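Local structure of transcriptional regulator ComR (Streptococcus vestibularis F0396, 6HU8) at residues S21-L25 with L37-E41; I74-Y78 with F111-P116; N83-K87 with D199-I204; I129-W135 with F170-Y174; L206-M211 with K232-I237. The protein probably binds DNA to control competence genes in response to a signalling peptide, joining a helix-turn-helix domain to a tetratricopeptide-like domain. One frame throughout, in Å; residues are numbered along the deposited sequence.

Contact 1 of 5, residues S21-L25 with L37-E41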
# COMPACT_ATOMS: atom_id res chain seq x y z
N SER A 21 31.23 -9.10 -4.57
CA SER A 21 30.27 -9.94 -3.86
C SER A 21 28.90 -9.28 -3.91
O SER A 21 28.79 -8.10 -4.21
CB SER A 21 30.70 -10.13 -2.42
OG SER A 21 30.40 -8.97 -1.68
N ARG A 22 27.85 -10.06 -3.64
CA ARG A 22 26.50 -9.50 -3.60
C ARG A 22 26.36 -8.44 -2.54
O ARG A 22 25.73 -7.40 -2.77
CB ARG A 22 25.46 -10.60 -3.37
CG ARG A 22 25.43 -11.60 -4.50
CD ARG A 22 24.17 -12.41 -4.44
NE ARG A 22 23.99 -13.23 -5.63
CZ ARG A 22 24.36 -14.50 -5.73
NH1 ARG A 22 24.93 -15.12 -4.69
NH2 ARG A 22 24.14 -15.16 -6.86
N GLU A 23 26.94 -8.68 -1.35
CA GLU A 23 26.82 -7.70 -0.27
C GLU A 23 27.48 -6.38 -0.67
O GLU A 23 26.97 -5.31 -0.34
CB GLU A 23 27.44 -8.23 1.05
CG GLU A 23 26.54 -9.20 1.82
CD GLU A 23 26.47 -10.58 1.17
OE1 GLU A 23 27.36 -10.90 0.36
OE2 GLU A 23 25.51 -11.35 1.48
N VAL A 24 28.61 -6.46 -1.37
CA VAL A 24 29.29 -5.24 -1.84
C VAL A 24 28.41 -4.48 -2.84
O VAL A 24 28.22 -3.27 -2.72
CB VAL A 24 30.65 -5.55 -2.48
CG1 VAL A 24 31.20 -4.33 -3.24
CG2 VAL A 24 31.66 -6.01 -1.40
N LEU A 25 27.86 -5.20 -3.80
CA LEU A 25 26.99 -4.53 -4.79
C LEU A 25 25.81 -3.85 -4.07
O LEU A 25 25.49 -2.68 -4.34
CB LEU A 25 26.50 -5.53 -5.84
CG LEU A 25 25.91 -4.88 -7.12
CD1 LEU A 25 26.13 -5.77 -8.34
CD2 LEU A 25 24.43 -4.58 -6.95
N LEU A 37 18.60 -9.20 -5.26
CA LEU A 37 19.62 -9.48 -6.28
C LEU A 37 19.67 -10.97 -6.64
O LEU A 37 19.67 -11.32 -7.81
CB LEU A 37 21.01 -9.01 -5.81
CG LEU A 37 22.18 -9.29 -6.79
CD1 LEU A 37 21.91 -8.69 -8.18
CD2 LEU A 37 23.48 -8.74 -6.24
N ILE A 38 19.71 -11.85 -5.64
CA ILE A 38 19.70 -13.29 -5.93
C ILE A 38 18.53 -13.77 -6.81
O ILE A 38 18.72 -14.59 -7.71
CB ILE A 38 19.71 -14.10 -4.62
CG1 ILE A 38 21.08 -13.96 -3.95
CG2 ILE A 38 19.48 -15.57 -4.89
CD1 ILE A 38 21.12 -14.51 -2.53
N ARG A 39 17.31 -13.26 -6.57
CA ARG A 39 16.16 -13.67 -7.36
C ARG A 39 16.31 -13.19 -8.80
O ARG A 39 15.89 -13.87 -9.75
CB ARG A 39 14.85 -13.13 -6.74
CG ARG A 39 14.41 -13.89 -5.49
CD ARG A 39 13.02 -13.49 -5.01
NE ARG A 39 12.94 -12.10 -4.57
CZ ARG A 39 13.15 -11.71 -3.31
NH1 ARG A 39 13.48 -12.61 -2.38
NH2 ARG A 39 13.06 -10.43 -2.99
N ILE A 40 16.92 -12.02 -8.98
CA ILE A 40 17.18 -11.51 -10.33
C ILE A 40 18.21 -12.39 -11.04
O ILE A 40 17.96 -12.87 -12.15
CB ILE A 40 17.66 -10.03 -10.30
CG1 ILE A 40 16.53 -9.10 -9.85
CG2 ILE A 40 18.26 -9.61 -11.66
CD1 ILE A 40 16.99 -7.68 -9.57
N GLU A 41 19.34 -12.64 -10.38
CA GLU A 41 20.41 -13.43 -10.99
C GLU A 41 19.98 -14.86 -11.28
O GLU A 41 20.52 -15.49 -12.19
CB GLU A 41 21.67 -13.43 -10.12
CG GLU A 41 22.34 -12.04 -10.02
CD GLU A 41 23.68 -12.05 -9.29
OE1 GLU A 41 24.01 -13.07 -8.65
OE2 GLU A 41 24.41 -11.03 -9.35
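Arg22 and Glu41 form a salt bridge in which a single carboxylate oxygen receives two N-H groups. Arg22 NH2 lies 2.8 Å from Glu41 OE1, while Arg22 NE is 3.0 Å from the same OE1; both bonds are bent, and the one from NE is weak. The guanidinium and carboxylate planes are turned 55° apart, and OE1 is tilted out of the guanidinium plane, so this is a one-oxygen grip rather than a flat bidentate pair. The other oxygen, OE2, is bound by Arg15 of helix 3-17, and the carboxylate thus ties two arginines together. Extended from CG to NE, the Arg22 chain runs across Ile38, whose CG1 sits over one guanidinium face, 3.4 Å from NE. Closer to the backbone, Leu37 CD2 packs beside the aliphatic part of Arg22, 3.9 Å from its CG, and meets Leu25 CD2 at 4.3 Å. At the start of helix 22-26, Ser21 OG accepts from Val24 N as an N-cap. Beyond the contact, Arg39 forms a salt bridge with Glu117, linking helix 34-41 to the tetratricopeptide-like region. Two short helices joined through a salt bridge flanked by apolar packing are consistent with the helix-turn-helix of a Cro/C1-type DNA-binding domain.

Contact 2 of 5, residues I74-Y78 with F111-P116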
# COMPACT_ATOMS: atom_id res chain seq x y z
N ILE A 74 7.35 -1.64 -19.47
CA ILE A 74 6.00 -2.08 -19.19
C ILE A 74 5.04 -1.28 -20.08
O ILE A 74 5.16 -0.07 -20.18
CB ILE A 74 5.67 -1.90 -17.69
CG1 ILE A 74 6.77 -2.54 -16.83
CG2 ILE A 74 4.30 -2.47 -17.34
CD1 ILE A 74 6.64 -2.22 -15.35
N PRO A 75 4.12 -1.97 -20.76
CA PRO A 75 3.19 -1.29 -21.67
C PRO A 75 2.28 -0.27 -20.96
O PRO A 75 1.92 -0.48 -19.80
CB PRO A 75 2.36 -2.44 -22.25
CG PRO A 75 3.22 -3.66 -22.11
CD PRO A 75 4.00 -3.44 -20.83
N ASP A 76 1.91 0.80 -21.66
CA ASP A 76 0.99 1.80 -21.12
C ASP A 76 -0.31 1.15 -20.65
O ASP A 76 -0.91 1.59 -19.68
CB ASP A 76 0.68 2.88 -22.16
CG ASP A 76 1.84 3.83 -22.39
OD1 ASP A 76 2.79 3.83 -21.57
OD2 ASP A 76 1.80 4.60 -23.37
N THR A 77 -0.74 0.11 -21.34
CA THR A 77 -1.98 -0.60 -21.03
C THR A 77 -2.00 -1.19 -19.61
O THR A 77 -3.04 -1.21 -18.94
CB THR A 77 -2.22 -1.73 -22.04
OG1 THR A 77 -1.02 -2.50 -22.15
CG2 THR A 77 -2.57 -1.17 -23.42
N TYR A 78 -0.85 -1.68 -19.16
CA TYR A 78 -0.74 -2.19 -17.80
C TYR A 78 -1.05 -1.09 -16.80
O TYR A 78 -1.89 -1.25 -15.90
CB TYR A 78 0.64 -2.76 -17.51
CG TYR A 78 0.85 -2.97 -16.02
CD1 TYR A 78 0.27 -4.06 -15.38
CD2 TYR A 78 1.56 -2.05 -15.26
CE1 TYR A 78 0.44 -4.25 -14.01
CE2 TYR A 78 1.73 -2.23 -13.89
CZ TYR A 78 1.16 -3.33 -13.27
OH TYR A 78 1.32 -3.53 -11.91
N PHE A 111 -0.21 -9.66 -17.88
CA PHE A 111 1.08 -8.99 -17.79
C PHE A 111 2.12 -9.62 -16.87
O PHE A 111 3.25 -9.14 -16.82
CB PHE A 111 0.88 -7.54 -17.35
CG PHE A 111 0.10 -6.73 -18.33
CD1 PHE A 111 0.67 -6.32 -19.52
CD2 PHE A 111 -1.22 -6.39 -18.07
CE1 PHE A 111 -0.06 -5.58 -20.44
CE2 PHE A 111 -1.96 -5.65 -18.99
CZ PHE A 111 -1.38 -5.25 -20.17
N PHE A 112 1.77 -10.69 -16.17
CA PHE A 112 2.64 -11.23 -15.13
C PHE A 112 4.07 -11.50 -15.60
O PHE A 112 5.02 -11.49 -14.80
CB PHE A 112 2.06 -12.53 -14.56
CG PHE A 112 2.32 -13.73 -15.43
CD1 PHE A 112 1.47 -14.03 -16.48
CD2 PHE A 112 3.42 -14.54 -15.20
CE1 PHE A 112 1.71 -15.12 -17.29
CE2 PHE A 112 3.67 -15.64 -16.00
CZ PHE A 112 2.82 -15.93 -17.04
N ASP A 113 4.24 -11.75 -16.90
CA ASP A 113 5.54 -12.18 -17.41
C ASP A 113 6.45 -11.01 -17.80
O ASP A 113 7.61 -11.22 -18.13
CB ASP A 113 5.39 -13.14 -18.61
CG ASP A 113 6.65 -14.02 -18.81
OD1 ASP A 113 7.29 -14.37 -17.80
OD2 ASP A 113 7.01 -14.34 -19.97
N ILE A 114 5.94 -9.78 -17.74
CA ILE A 114 6.82 -8.65 -18.02
C ILE A 114 6.88 -7.68 -16.85
O ILE A 114 7.36 -6.55 -17.01
CB ILE A 114 6.39 -7.89 -19.32
CG1 ILE A 114 4.89 -7.57 -19.30
CG2 ILE A 114 6.70 -8.74 -20.56
CD1 ILE A 114 4.50 -6.35 -18.49
N LEU A 115 6.39 -8.11 -15.68
CA LEU A 115 6.34 -7.24 -14.51
C LEU A 115 7.49 -7.52 -13.54
O LEU A 115 7.87 -8.67 -13.32
CB LEU A 115 4.99 -7.39 -13.76
CG LEU A 115 3.74 -6.87 -14.46
CD1 LEU A 115 2.44 -7.21 -13.71
CD2 LEU A 115 3.82 -5.36 -14.71
N PRO A 116 8.08 -6.44 -12.99
CA PRO A 116 9.10 -6.63 -11.95
C PRO A 116 8.47 -7.04 -10.62
O PRO A 116 7.25 -7.01 -10.45
CB PRO A 116 9.75 -5.25 -11.83
CG PRO A 116 8.65 -4.31 -12.18
CD PRO A 116 7.84 -5.02 -13.26
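Tyr78 and Leu115 make the tight centre of this contact, with the ring of Phe111 packed beside them. Leu115 CD2 lies over the middle of the Tyr78 ring, 3.6 Å from its centroid, in a CH-pi contact, and Leu115 CD1 closes on Tyr78 CE1 at the same distance. Phe111 CD2 lies in the plane of the Tyr78 ring at its edge. The two rings form an offset edge-to-face pair, planes at 75°, in which Tyr78 presents its edge to the Phe111 face. That same Phe111 face also takes Tyr78 CB, 3.9 Å above its centroid and almost on the normal. With CG anti to the backbone N (chi1 166°), Tyr78 sends its ring in toward the loop, where Glu119 of helix 117-131 holds the hydroxyl. Ile74 extends the apolar patch: CD1 meets Pro116 CD tip to tip at 3.7 Å, and CG2 packs on Leu115 CD2 at 3.9 Å. Toward solvent the fit is slacker: Pro75 CG is 4.2 Å from Phe111 CE1, and the exposed Thr77 adds little area, its OG1 making one close touch on Phe111 CZ at 3.4 Å. The contact therefore relies on aromatic and aliphatic shape, without hydrogen bonds between the segments. It pins the start of helix 76-87 to the loop before helix 117-131, although burying Ile114 O without a partner in the model probably costs some stability.

Contact 3 of 5, residues N83-K87 with D199-I204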
# COMPACT_ATOMS: atom_id res chain seq x y z
N ASN A 83 -4.15 1.54 -12.77
CA ASN A 83 -4.78 2.77 -12.32
C ASN A 83 -6.28 2.57 -12.07
O ASN A 83 -6.79 2.94 -11.02
CB ASN A 83 -4.55 3.90 -13.33
CG ASN A 83 -5.03 5.26 -12.83
OD1 ASN A 83 -4.49 5.79 -11.85
ND2 ASN A 83 -6.01 5.84 -13.50
N ARG A 84 -6.98 1.95 -13.03
CA ARG A 84 -8.41 1.68 -12.86
C ARG A 84 -8.68 0.80 -11.64
O ARG A 84 -9.59 1.07 -10.85
CB ARG A 84 -8.99 1.03 -14.11
CG ARG A 84 -9.23 2.00 -15.27
CD ARG A 84 -9.76 1.28 -16.50
NE ARG A 84 -9.13 1.78 -17.72
CZ ARG A 84 -8.47 1.02 -18.59
NH1 ARG A 84 -7.91 1.56 -19.67
NH2 ARG A 84 -8.36 -0.28 -18.37
N LEU A 85 -7.87 -0.25 -11.49
CA LEU A 85 -7.94 -1.18 -10.36
C LEU A 85 -7.83 -0.51 -8.99
O LEU A 85 -8.65 -0.74 -8.10
CB LEU A 85 -6.84 -2.26 -10.50
CG LEU A 85 -6.45 -3.02 -9.23
CD1 LEU A 85 -7.63 -3.81 -8.70
CD2 LEU A 85 -5.24 -3.95 -9.43
N ILE A 86 -6.80 0.31 -8.81
CA ILE A 86 -6.52 0.95 -7.53
C ILE A 86 -7.57 1.99 -7.17
O ILE A 86 -7.86 2.21 -5.99
CB ILE A 86 -5.12 1.60 -7.55
CG1 ILE A 86 -4.05 0.53 -7.77
CG2 ILE A 86 -4.85 2.38 -6.25
CD1 ILE A 86 -2.65 1.00 -7.52
N LYS A 87 -8.15 2.62 -8.20
CA LYS A 87 -9.17 3.66 -8.05
C LYS A 87 -10.54 3.09 -7.68
O LYS A 87 -11.42 3.81 -7.21
CB LYS A 87 -9.29 4.47 -9.36
CG LYS A 87 -8.40 5.70 -9.40
CD LYS A 87 -8.15 6.17 -10.83
CE LYS A 87 -9.42 6.55 -11.55
NZ LYS A 87 -9.07 7.14 -12.88
N ASP A 199 -4.12 13.13 -8.15
CA ASP A 199 -3.91 11.75 -8.56
C ASP A 199 -4.76 10.89 -7.65
O ASP A 199 -4.37 10.58 -6.51
CB ASP A 199 -2.43 11.36 -8.47
CG ASP A 199 -2.17 9.91 -8.84
OD1 ASP A 199 -3.09 9.20 -9.29
OD2 ASP A 199 -1.01 9.47 -8.69
N ASP A 200 -5.93 10.52 -8.16
CA ASP A 200 -6.91 9.78 -7.37
C ASP A 200 -6.39 8.40 -6.94
O ASP A 200 -6.61 8.00 -5.81
CB ASP A 200 -8.21 9.62 -8.16
CG ASP A 200 -8.98 10.93 -8.30
OD1 ASP A 200 -8.60 11.95 -7.68
OD2 ASP A 200 -9.99 10.93 -9.03
N ALA A 201 -5.70 7.70 -7.85
CA ALA A 201 -5.14 6.39 -7.51
C ALA A 201 -4.24 6.51 -6.29
O ALA A 201 -4.34 5.71 -5.34
CB ALA A 201 -4.37 5.82 -8.69
N TYR A 202 -3.36 7.51 -6.31
CA TYR A 202 -2.42 7.72 -5.21
C TYR A 202 -3.18 8.10 -3.94
O TYR A 202 -2.91 7.58 -2.84
CB TYR A 202 -1.40 8.81 -5.56
CG TYR A 202 -0.37 9.04 -4.47
CD1 TYR A 202 0.81 8.31 -4.43
CD2 TYR A 202 -0.58 9.98 -3.47
CE1 TYR A 202 1.75 8.52 -3.44
CE2 TYR A 202 0.35 10.19 -2.48
CZ TYR A 202 1.51 9.46 -2.47
OH TYR A 202 2.44 9.66 -1.47
N ASN A 203 -4.15 9.00 -4.10
CA ASN A 203 -4.90 9.48 -2.95
C ASN A 203 -5.78 8.38 -2.36
O ASN A 203 -6.02 8.37 -1.16
CB ASN A 203 -5.75 10.68 -3.33
CG ASN A 203 -4.91 11.90 -3.62
OD1 ASN A 203 -3.73 11.94 -3.27
ND2 ASN A 203 -5.50 12.89 -4.26
N ILE A 204 -6.24 7.45 -3.18
CA ILE A 204 -7.02 6.34 -2.63
C ILE A 204 -6.13 5.42 -1.79
O ILE A 204 -6.52 4.99 -0.71
CB ILE A 204 -7.72 5.55 -3.74
CG1 ILE A 204 -8.86 6.40 -4.31
CG2 ILE A 204 -8.31 4.28 -3.19
CD1 ILE A 204 -9.80 5.67 -5.24
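Backbone carbonyls are the flat groups engaged between Ile86 and Lys87 on one helix and Ala201 and Ile204 on the other, each approached at its oxygen by a methyl. Ile86 CG2 comes to 3.5 Å from Ala201 O. In the other direction, Ile204 CG2 approaches Ile86 O at 3.5 Å, and Ile204 CD1 comes within 3.2 Å of Lys87 O. The two methyls of Ile204 thus reach adjacent carbonyls in the last turn of helix 76-87, its CG2 branch anti to the backbone N and its CG1 branch, leading to CD1, beside it (chi1 -71°). The axes of segments 83-87 and 200-204 approach to 8.6 Å at 40°; the small Ala201 permits this, with its CA 4.9 Å from that of Lys87. This joins the end of an early helix to the start of a much later one within the all-helical, tetratricopeptide-like region. Ala201 CB also packs against Ile86 CG2, at 4.2 Å. On the more open side, the aliphatic part of Lys87 passes over the first turn of helix 200-219, CG lying 3.7 Å from Ala201 N. Its ammonium, NZ, remains 5.5 Å from Asp200 OD2, too far for an ion pair, while Asp200 OD1 is hydrogen-bonded to Ser240. Asp199 OD1 caps that same turn through a weak bond from Tyr202 N.

Contact 4 of 5, residues I129-W135 with F170-Y174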
# COMPACT_ATOMS: atom_id res chain seq x y z
N ILE A 129 -5.25 -8.77 1.04
CA ILE A 129 -6.11 -7.95 1.89
C ILE A 129 -7.58 -8.08 1.48
O ILE A 129 -8.43 -8.39 2.33
CB ILE A 129 -5.70 -6.45 1.86
CG1 ILE A 129 -4.30 -6.26 2.44
CG2 ILE A 129 -6.71 -5.59 2.63
CD1 ILE A 129 -3.76 -4.86 2.31
N LEU A 130 -7.89 -7.87 0.20
CA LEU A 130 -9.27 -7.94 -0.28
C LEU A 130 -9.94 -9.28 -0.01
O LEU A 130 -11.16 -9.35 0.12
CB LEU A 130 -9.33 -7.68 -1.78
CG LEU A 130 -9.31 -6.22 -2.26
CD1 LEU A 130 -8.94 -6.19 -3.73
CD2 LEU A 130 -10.66 -5.54 -2.03
N SER A 131 -9.15 -10.34 0.07
CA SER A 131 -9.70 -11.68 0.27
C SER A 131 -9.53 -12.18 1.71
O SER A 131 -9.98 -13.27 2.04
CB SER A 131 -9.04 -12.66 -0.69
OG SER A 131 -7.71 -12.94 -0.27
N PHE A 132 -8.87 -11.38 2.55
CA PHE A 132 -8.59 -11.74 3.94
C PHE A 132 -7.69 -12.95 4.08
O PHE A 132 -7.77 -13.69 5.07
CB PHE A 132 -9.90 -11.99 4.71
CG PHE A 132 -10.64 -10.74 5.08
CD1 PHE A 132 -11.57 -10.18 4.21
CD2 PHE A 132 -10.43 -10.13 6.31
CE1 PHE A 132 -12.26 -9.03 4.55
CE2 PHE A 132 -11.12 -8.98 6.66
CZ PHE A 132 -12.03 -8.43 5.78
N THR A 133 -6.83 -13.16 3.09
CA THR A 133 -5.83 -14.22 3.16
C THR A 133 -4.81 -13.90 4.24
O THR A 133 -4.33 -12.77 4.33
CB THR A 133 -5.11 -14.42 1.82
OG1 THR A 133 -6.05 -14.78 0.81
CG2 THR A 133 -4.05 -15.51 1.93
N SER A 134 -4.50 -14.89 5.06
CA SER A 134 -3.49 -14.71 6.10
C SER A 134 -2.12 -14.47 5.49
O SER A 134 -1.71 -15.18 4.57
CB SER A 134 -3.45 -15.94 7.02
OG SER A 134 -2.21 -16.03 7.68
N TRP A 135 -1.41 -13.47 6.01
CA TRP A 135 -0.10 -13.16 5.46
C TRP A 135 0.91 -14.30 5.71
O TRP A 135 1.87 -14.46 4.97
CB TRP A 135 0.41 -11.83 6.04
CG TRP A 135 0.61 -11.80 7.52
CD1 TRP A 135 -0.24 -11.28 8.46
CD2 TRP A 135 1.76 -12.28 8.24
NE1 TRP A 135 0.31 -11.41 9.72
CE2 TRP A 135 1.53 -12.03 9.61
CE3 TRP A 135 2.95 -12.91 7.86
CZ2 TRP A 135 2.46 -12.38 10.60
CZ3 TRP A 135 3.86 -13.25 8.84
CH2 TRP A 135 3.61 -12.99 10.19
N PHE A 170 0.33 -2.51 7.81
CA PHE A 170 -0.79 -2.29 8.74
C PHE A 170 -1.65 -3.54 8.86
O PHE A 170 -2.13 -3.88 9.95
CB PHE A 170 -1.64 -1.10 8.28
CG PHE A 170 -0.91 0.21 8.38
CD1 PHE A 170 -0.03 0.46 9.43
CD2 PHE A 170 -1.10 1.19 7.43
CE1 PHE A 170 0.64 1.66 9.54
CE2 PHE A 170 -0.43 2.41 7.53
CZ PHE A 170 0.45 2.64 8.58
N TYR A 171 -1.82 -4.24 7.74
CA TYR A 171 -2.53 -5.52 7.70
C TYR A 171 -1.90 -6.56 8.64
O TYR A 171 -2.62 -7.41 9.16
CB TYR A 171 -2.56 -6.04 6.27
CG TYR A 171 -3.41 -7.27 6.02
CD1 TYR A 171 -4.79 -7.21 6.14
CD2 TYR A 171 -2.83 -8.46 5.59
CE1 TYR A 171 -5.58 -8.33 5.87
CE2 TYR A 171 -3.61 -9.58 5.32
CZ TYR A 171 -4.98 -9.51 5.46
OH TYR A 171 -5.76 -10.62 5.19
N HIS A 172 -0.59 -6.50 8.84
CA HIS A 172 0.08 -7.38 9.81
C HIS A 172 -0.33 -7.05 11.25
O HIS A 172 -0.33 -7.92 12.13
CB HIS A 172 1.61 -7.28 9.72
CG HIS A 172 2.21 -8.02 8.58
ND1 HIS A 172 1.91 -7.73 7.26
CD2 HIS A 172 3.11 -9.03 8.54
CE1 HIS A 172 2.59 -8.54 6.47
NE2 HIS A 172 3.33 -9.34 7.22
N LEU A 173 -0.62 -5.78 11.50
CA LEU A 173 -0.87 -5.30 12.86
C LEU A 173 -2.31 -5.51 13.28
O LEU A 173 -2.64 -5.35 14.44
CB LEU A 173 -0.52 -3.82 12.99
CG LEU A 173 0.92 -3.44 12.70
CD1 LEU A 173 1.15 -1.99 13.05
CD2 LEU A 173 1.85 -4.35 13.51
N TYR A 174 -3.17 -5.84 12.32
CA TYR A 174 -4.59 -5.98 12.60
C TYR A 174 -4.87 -7.02 13.68
O TYR A 174 -4.40 -8.16 13.60
CB TYR A 174 -5.36 -6.36 11.33
CG TYR A 174 -6.85 -6.35 11.52
CD1 TYR A 174 -7.56 -5.15 11.52
CD2 TYR A 174 -7.56 -7.53 11.72
CE1 TYR A 174 -8.93 -5.13 11.70
CE2 TYR A 174 -8.93 -7.51 11.91
CZ TYR A 174 -9.61 -6.31 11.89
OH TYR A 174 -10.98 -6.29 12.08
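A Schellman motif at Phe132 ends helix 117-131, and the loop it releases meets Tyr171 and His172 in the last turn of helix 160-173. Tyr171 donates its OH to Thr133 O at 2.7 Å. The hydroxyl stands well above the carbonyl plane, 52° out of it, while the carbonyl oxygen lies in the plane of the phenol ring at its edge. Over one face of that ring sits Ile129 CG1, 3.9 Å from the centroid, as a CH-pi contact; Tyr171, its CG anti to the backbone N (chi1 -172°), slides past this side chain to reach the loop. Trp135 makes the second anchor by stacking face to face with His172. The centroid of its five-membered ring is 3.9 Å from that of the imidazole, the planes differ by 23°, and His172 NE2 comes to 3.5 Å from Trp135 CD2. The imidazole is held from both nitrogens: ND1 bonds to Tyr168 O and NE2 to Glu142 OE2. Bonds to a carbonyl and a carboxylate would suit a doubly protonated ring, which would probably strengthen its attraction to the indole. Tyr145 also stacks on His172. Within the loop, Thr133 OG1 donates to Ser131 OG at 2.7 Å. A capped helix end followed by a loop pinned to another helix by aromatic side chains is consistent with packing between non-consecutive helices of a tetratricopeptide-like superhelix.

Contact 5 of 5, residues L206-M211 with K232-I237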
# COMPACT_ATOMS: atom_id res chain seq x y z
N LEU A 206 -3.36 6.34 -0.34
CA LEU A 206 -3.00 7.12 0.84
C LEU A 206 -4.18 7.20 1.83
O LEU A 206 -4.00 7.09 3.06
CB LEU A 206 -2.55 8.52 0.42
CG LEU A 206 -2.25 9.52 1.54
CD1 LEU A 206 -1.02 9.10 2.33
CD2 LEU A 206 -2.11 10.95 1.00
N PHE A 207 -5.38 7.38 1.28
CA PHE A 207 -6.56 7.45 2.12
C PHE A 207 -6.74 6.14 2.90
O PHE A 207 -7.01 6.15 4.10
CB PHE A 207 -7.81 7.74 1.29
CG PHE A 207 -9.06 7.86 2.11
CD1 PHE A 207 -9.39 9.06 2.70
CD2 PHE A 207 -9.88 6.76 2.30
CE1 PHE A 207 -10.55 9.17 3.48
CE2 PHE A 207 -11.02 6.85 3.08
CZ PHE A 207 -11.36 8.06 3.67
N ASN A 208 -6.57 5.01 2.22
CA ASN A 208 -6.75 3.71 2.86
C ASN A 208 -5.68 3.42 3.92
O ASN A 208 -5.95 2.77 4.93
CB ASN A 208 -6.77 2.61 1.79
CG ASN A 208 -8.08 2.57 1.03
OD1 ASN A 208 -9.12 2.92 1.58
ND2 ASN A 208 -8.03 2.15 -0.23
N ASP A 209 -4.46 3.90 3.69
CA ASP A 209 -3.43 3.81 4.72
C ASP A 209 -3.78 4.67 5.92
O ASP A 209 -3.57 4.28 7.06
CB ASP A 209 -2.08 4.24 4.17
CG ASP A 209 -1.42 3.15 3.37
OD1 ASP A 209 -2.04 2.08 3.19
OD2 ASP A 209 -0.29 3.38 2.91
N LEU A 210 -4.28 5.87 5.67
CA LEU A 210 -4.70 6.74 6.77
C LEU A 210 -5.86 6.10 7.55
O LEU A 210 -5.90 6.17 8.78
CB LEU A 210 -5.09 8.11 6.22
CG LEU A 210 -3.90 8.97 5.78
CD1 LEU A 210 -4.36 10.13 4.95
CD2 LEU A 210 -3.15 9.45 7.00
N MET A 211 -6.80 5.48 6.84
CA MET A 211 -7.89 4.81 7.53
C MET A 211 -7.35 3.72 8.44
O MET A 211 -7.83 3.56 9.57
CB MET A 211 -8.92 4.22 6.56
CG MET A 211 -9.86 5.28 5.91
SD MET A 211 -11.05 6.07 7.01
CE MET A 211 -12.30 4.79 7.12
N LYS A 232 -5.89 14.74 8.05
CA LYS A 232 -5.27 14.36 6.79
C LYS A 232 -6.29 13.64 5.92
O LYS A 232 -6.39 13.89 4.72
CB LYS A 232 -4.04 13.48 7.02
CG LYS A 232 -3.16 13.32 5.77
CD LYS A 232 -2.22 14.49 5.60
CE LYS A 232 -1.25 14.29 4.43
NZ LYS A 232 0.11 14.79 4.78
N LEU A 233 -7.06 12.75 6.55
CA LEU A 233 -8.12 12.03 5.84
C LEU A 233 -9.10 12.99 5.15
O LEU A 233 -9.47 12.80 3.99
CB LEU A 233 -8.89 11.13 6.81
CG LEU A 233 -8.21 9.82 7.17
CD1 LEU A 233 -8.80 9.37 8.50
CD2 LEU A 233 -8.48 8.79 6.08
N LEU A 234 -9.51 14.03 5.88
CA LEU A 234 -10.43 15.02 5.33
C LEU A 234 -9.74 15.84 4.24
O LEU A 234 -10.37 16.21 3.24
CB LEU A 234 -10.96 15.94 6.45
CG LEU A 234 -11.88 15.29 7.50
CD1 LEU A 234 -12.38 16.32 8.50
CD2 LEU A 234 -13.06 14.60 6.84
N ALA A 235 -8.46 16.12 4.42
CA ALA A 235 -7.69 16.84 3.38
C ALA A 235 -7.59 16.04 2.08
O ALA A 235 -7.68 16.62 0.99
CB ALA A 235 -6.29 17.17 3.89
N VAL A 236 -7.41 14.73 2.18
CA VAL A 236 -7.38 13.90 0.97
C VAL A 236 -8.74 13.88 0.28
O VAL A 236 -8.83 14.05 -0.94
CB VAL A 236 -6.94 12.46 1.26
CG1 VAL A 236 -7.07 11.61 0.01
CG2 VAL A 236 -5.51 12.44 1.78
N ILE A 237 -9.80 13.70 1.07
CA ILE A 237 -11.16 13.73 0.54
C ILE A 237 -11.43 15.05 -0.18
O ILE A 237 -12.00 15.07 -1.27
CB ILE A 237 -12.21 13.52 1.66
CG1 ILE A 237 -12.23 12.05 2.09
CG2 ILE A 237 -13.61 13.97 1.19
CD1 ILE A 237 -13.00 11.79 3.38
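Helices 206-211 and 232-237 run nearly antiparallel, at 159°, with local axes 9.7 Å apart and their nearest CA atoms at Phe207 and Leu233. Leu233 provides the central wedge: its CD2 methyl lies over one face of the Phe207 ring, 3.7 Å from the centroid and displaced toward the rim, in a CH-pi contact. That methyl is gripped from several sides, lying 3.3 Å from Phe207 CE1, 3.8 Å from Met211 CG and a tight 3.5 Å from Leu210 CB. In Met211 the bend at chi2 brings SD, as well as CG, beside the methyl. Neighbouring antiparallel helices packed through aliphatic and aromatic side chains are what a tetratricopeptide-like fold is built from, and here helix 200-219 pairs with helix 226-240 in that manner. Beside the wedge, Ile237 CD1 touches Phe207 CE1 at 3.6 Å, and Tyr245 meets the same phenylalanine ring. Across the other flank Val236 CG2 packs on Leu206 CD2 at 3.8 Å. Lys232 contributes only carbon here: its CG lies 3.5 Å from Leu210 CD1, while the chain bends at chi2 and carries NZ on to the carbonyls of Leu192 and Gln194.

Contact 1 comes first along the chain and stands apart in the Cro/C1-type, probably DNA-binding, region, its centre about 24 Å from that of contact 2 and about 37 Å from that of contact 5, across the chain's centre. The other four lie in the tetratricopeptide-like region. Contacts 2 and 3 share helix 76-87, one at each end, and their segments alternate along the chain; contact 4 is nested in the loop closed by contact 3. Helix 200-219 serves contacts 3 and 5, which touch where Asn203 O meets Val236 CG1, and contact 4 reaches contact 5 through Phe170 and Asp209. Helix 200-219 thus connects packing from the early helices to the later ones.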